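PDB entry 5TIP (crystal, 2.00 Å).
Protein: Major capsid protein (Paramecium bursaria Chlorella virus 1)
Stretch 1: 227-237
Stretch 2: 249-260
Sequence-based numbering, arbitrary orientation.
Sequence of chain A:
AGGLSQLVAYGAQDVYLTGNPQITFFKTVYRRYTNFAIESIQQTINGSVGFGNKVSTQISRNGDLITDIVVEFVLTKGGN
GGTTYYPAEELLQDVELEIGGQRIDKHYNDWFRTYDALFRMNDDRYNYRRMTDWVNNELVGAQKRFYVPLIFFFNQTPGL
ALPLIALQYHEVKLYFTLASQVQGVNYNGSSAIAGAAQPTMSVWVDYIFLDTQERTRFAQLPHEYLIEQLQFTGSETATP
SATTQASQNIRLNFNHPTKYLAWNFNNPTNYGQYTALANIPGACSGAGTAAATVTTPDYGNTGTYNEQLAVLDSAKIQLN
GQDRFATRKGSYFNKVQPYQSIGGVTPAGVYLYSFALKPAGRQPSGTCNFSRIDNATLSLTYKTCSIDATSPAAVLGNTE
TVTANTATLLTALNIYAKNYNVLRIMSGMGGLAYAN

Stretch 1 (227-237) IEQLQFTGSET
Stretch 2 249-260: NIRLNFNHPTKY

The two segments run antiparallel but too far apart for backbone pairing: CA to CA, Glu 228 lies 9.2 Å from Lys 259, Gln 231 6.8 Å from Phe 254 and Glu 236 7.8 Å from Ile 250.

Gln 231 contributes most. Its backbone is extended (phi/psi -116/132), CA-to-CB points toward the other stretch, and chi1 m, chi2 t and chi3 69° present the amide to the backbone of Asn 255 (-143/177). Asn 255 N donates to Gln 231 OE1 at 2.9 Å, and Gln 231 NE2 donates to Asn 255 O at 2.7 Å. Glutamine suits this place because one amide both accepts and donates, pairing with Asn 255, in a loop, as a strand's backbone would.

CA-to-CB of Phe 254 (-117/165; chi1 m, chi2 -44°) runs sideways; its buried, apolar ring packs obliquely against Gln 231 CB, and Gln 231 OE1 lies 3.4 Å from Phe 254 CA.

At one end, the CA-to-CB bonds of Glu 228 (-117/149; m, t, chi3 12°) and Lys 259 (-77/-45; m, t, p, t) point toward the opposing stretch. Their long chains span the widest separation, closing a buried salt bridge with Lys 259 NZ 2.7 Å from Glu 228 OE2.

Toward the other end, contacts are looser: Thr 233 CG2 (chi1 p) lies 3.8 Å from Asn 253 O, and Glu 236 (m, m, chi3 -40°) lays its CG 3.9 Å from Ile 250 CG2 (m, p).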

# COMPACT_ATOMS: atom_id res chain seq x y z
N ILE A 227 20.69 16.55 -3.37
CA ILE A 227 20.45 15.37 -4.19
C ILE A 227 20.96 14.13 -3.46
O ILE A 227 21.63 14.22 -2.44
CB ILE A 227 21.09 15.49 -5.59
CG1 ILE A 227 22.61 15.33 -5.49
CG2 ILE A 227 20.74 16.83 -6.22
CD1 ILE A 227 23.30 15.27 -6.84
N GLU A 228 20.64 12.97 -4.02
CA GLU A 228 21.10 11.70 -3.50
C GLU A 228 21.97 11.01 -4.55
O GLU A 228 21.76 11.18 -5.76
CB GLU A 228 19.93 10.80 -3.11
CG GLU A 228 19.11 11.36 -1.96
CD GLU A 228 17.97 10.45 -1.54
OE1 GLU A 228 17.94 9.28 -1.99
OE2 GLU A 228 17.10 10.90 -0.77
N GLN A 229 22.94 10.24 -4.08
CA GLN A 229 23.85 9.52 -4.95
C GLN A 229 23.94 8.07 -4.49
O GLN A 229 23.66 7.74 -3.34
CB GLN A 229 25.26 10.14 -4.93
CG GLN A 229 25.34 11.54 -5.47
CD GLN A 229 26.73 12.11 -5.33
OE1 GLN A 229 27.25 12.25 -4.22
NE2 GLN A 229 27.36 12.43 -6.45
N LEU A 230 24.34 7.21 -5.42
CA LEU A 230 24.61 5.81 -5.11
C LEU A 230 26.12 5.60 -5.09
O LEU A 230 26.84 6.11 -5.95
CB LEU A 230 23.96 4.88 -6.13
CG LEU A 230 24.24 3.39 -5.90
CD1 LEU A 230 23.50 2.88 -4.68
CD2 LEU A 230 23.91 2.57 -7.13
N GLN A 231 26.59 4.84 -4.10
CA GLN A 231 27.99 4.47 -4.01
C GLN A 231 28.10 2.96 -4.13
O GLN A 231 27.36 2.22 -3.47
CB GLN A 231 28.61 4.94 -2.69
CG GLN A 231 28.59 6.45 -2.51
CD GLN A 231 29.27 6.89 -1.22
OE1 GLN A 231 30.49 6.78 -1.09
NE2 GLN A 231 28.48 7.38 -0.28
N PHE A 232 29.01 2.51 -4.99
CA PHE A 232 29.24 1.09 -5.20
C PHE A 232 30.63 0.94 -5.79
O PHE A 232 30.89 1.43 -6.89
CB PHE A 232 28.18 0.49 -6.12
CG PHE A 232 28.42 -0.95 -6.47
CD1 PHE A 232 28.22 -1.95 -5.53
CD2 PHE A 232 28.84 -1.31 -7.74
CE1 PHE A 232 28.43 -3.27 -5.85
CE2 PHE A 232 29.05 -2.63 -8.06
CZ PHE A 232 28.85 -3.62 -7.11
N THR A 233 31.52 0.28 -5.06
CA THR A 233 32.92 0.14 -5.46
C THR A 233 33.22 -1.20 -6.11
O THR A 233 34.40 -1.51 -6.33
CB THR A 233 33.83 0.35 -4.25
OG1 THR A 233 33.59 -0.68 -3.28
CG2 THR A 233 33.56 1.71 -3.61
N GLY A 234 32.21 -1.99 -6.43
CA GLY A 234 32.42 -3.30 -7.00
C GLY A 234 32.08 -4.41 -6.01
O GLY A 234 31.97 -4.20 -4.80
N SER A 235 31.92 -5.61 -6.55
CA SER A 235 31.57 -6.76 -5.74
C SER A 235 32.73 -7.18 -4.85
O SER A 235 33.90 -7.12 -5.26
CB SER A 235 31.16 -7.93 -6.64
OG SER A 235 30.09 -7.58 -7.49
N GLU A 236 32.37 -7.69 -3.68
CA GLU A 236 33.31 -8.23 -2.71
C GLU A 236 33.21 -9.76 -2.84
O GLU A 236 32.19 -10.29 -3.26
CB GLU A 236 32.95 -7.78 -1.30
CG GLU A 236 33.08 -6.29 -1.07
CD GLU A 236 34.47 -5.77 -1.36
OE1 GLU A 236 35.45 -6.46 -1.00
OE2 GLU A 236 34.59 -4.67 -1.94
N THR A 237 34.27 -10.46 -2.46
CA THR A 237 34.31 -11.91 -2.56
C THR A 237 33.89 -12.51 -1.22
O THR A 237 34.65 -12.46 -0.24
CB THR A 237 35.71 -12.39 -2.96
OG1 THR A 237 36.06 -11.80 -4.22
CG2 THR A 237 35.74 -13.90 -3.09
N ASN A 249 35.72 -9.58 7.35
CA ASN A 249 35.72 -8.16 7.69
C ASN A 249 35.95 -7.39 6.39
O ASN A 249 37.08 -7.34 5.89
CB ASN A 249 36.77 -7.81 8.74
CG ASN A 249 36.50 -8.46 10.07
OD1 ASN A 249 35.36 -8.54 10.52
ND2 ASN A 249 37.56 -8.93 10.73
N ILE A 250 34.89 -6.80 5.85
CA ILE A 250 34.97 -6.05 4.60
C ILE A 250 35.18 -4.58 4.94
O ILE A 250 34.33 -3.96 5.59
CB ILE A 250 33.72 -6.25 3.74
CG1 ILE A 250 33.68 -7.66 3.15
CG2 ILE A 250 33.66 -5.22 2.63
CD1 ILE A 250 33.09 -8.72 4.07
N ARG A 251 36.31 -4.03 4.52
CA ARG A 251 36.61 -2.62 4.74
C ARG A 251 35.73 -1.80 3.80
O ARG A 251 35.89 -1.87 2.57
CB ARG A 251 38.09 -2.36 4.49
CG ARG A 251 38.56 -0.93 4.72
CD ARG A 251 38.56 -0.57 6.20
NE ARG A 251 39.08 0.78 6.44
CZ ARG A 251 40.36 1.06 6.65
NH1 ARG A 251 41.27 0.09 6.66
NH2 ARG A 251 40.75 2.31 6.86
N LEU A 252 34.81 -1.02 4.36
CA LEU A 252 33.93 -0.20 3.55
C LEU A 252 34.67 1.04 3.07
O LEU A 252 35.50 1.60 3.78
CB LEU A 252 32.68 0.20 4.34
CG LEU A 252 31.80 -0.93 4.89
CD1 LEU A 252 30.60 -0.36 5.65
CD2 LEU A 252 31.34 -1.86 3.78
N ASN A 253 34.31 1.44 1.88
CA ASN A 253 34.91 2.57 1.30
C ASN A 253 33.85 3.52 0.76
O ASN A 253 33.67 3.66 -0.40
CB ASN A 253 35.95 2.11 0.27
CG ASN A 253 36.52 3.21 -0.53
OD1 ASN A 253 36.61 4.30 -0.11
ND2 ASN A 253 36.89 2.90 -1.70
N PHE A 254 33.14 4.14 1.67
CA PHE A 254 32.08 5.09 1.38
C PHE A 254 32.46 6.47 1.91
O PHE A 254 33.38 6.61 2.72
CB PHE A 254 30.76 4.62 1.99
CG PHE A 254 30.30 3.28 1.49
CD1 PHE A 254 30.37 2.97 0.14
CD2 PHE A 254 29.82 2.32 2.37
CE1 PHE A 254 29.95 1.73 -0.32
CE2 PHE A 254 29.41 1.09 1.91
CZ PHE A 254 29.47 0.79 0.57
N ASN A 255 31.73 7.48 1.45
CA ASN A 255 31.94 8.86 1.88
C ASN A 255 30.59 9.55 1.98
O ASN A 255 29.55 8.96 1.68
CB ASN A 255 32.88 9.61 0.93
CG ASN A 255 34.28 9.03 0.89
OD1 ASN A 255 34.69 8.44 -0.10
ND2 ASN A 255 35.02 9.21 1.98
N HIS A 256 30.63 10.81 2.44
CA HIS A 256 29.48 11.71 2.50
C HIS A 256 28.46 11.25 3.54
O HIS A 256 28.51 10.11 4.00
CB HIS A 256 28.82 11.83 1.12
CG HIS A 256 29.74 12.31 0.05
ND1 HIS A 256 29.98 11.61 -1.11
CD2 HIS A 256 30.48 13.44 -0.04
CE1 HIS A 256 30.83 12.28 -1.86
NE2 HIS A 256 31.15 13.40 -1.24
N PRO A 257 27.53 12.12 3.95
CA PRO A 257 26.44 11.68 4.83
C PRO A 257 25.57 10.63 4.15
O PRO A 257 24.93 10.89 3.13
CB PRO A 257 25.66 12.97 5.11
CG PRO A 257 26.66 14.05 4.92
CD PRO A 257 27.55 13.59 3.80
N THR A 258 25.56 9.43 4.73
CA THR A 258 24.93 8.26 4.12
C THR A 258 23.62 7.95 4.83
O THR A 258 23.57 7.90 6.06
CB THR A 258 25.86 7.06 4.18
OG1 THR A 258 27.06 7.35 3.45
CG2 THR A 258 25.21 5.83 3.57
N LYS A 259 22.56 7.72 4.05
CA LYS A 259 21.25 7.41 4.61
C LYS A 259 21.17 5.97 5.11
O LYS A 259 20.65 5.72 6.20
CB LYS A 259 20.15 7.66 3.58
CG LYS A 259 20.25 9.00 2.87
CD LYS A 259 19.19 9.11 1.79
CE LYS A 259 17.80 9.02 2.38
NZ LYS A 259 16.75 9.20 1.34
N TYR A 260 21.67 5.02 4.32
CA TYR A 260 21.54 3.62 4.66
C TYR A 260 22.59 2.81 3.91
O TYR A 260 23.18 3.29 2.93
CB TYR A 260 20.13 3.09 4.36
CG TYR A 260 19.70 3.25 2.92
CD1 TYR A 260 20.02 2.29 1.96
CD2 TYR A 260 18.98 4.37 2.51
CE1 TYR A 260 19.63 2.44 0.64
CE2 TYR A 260 18.59 4.52 1.19
CZ TYR A 260 18.91 3.55 0.26
OH TYR A 260 18.52 3.70 -1.05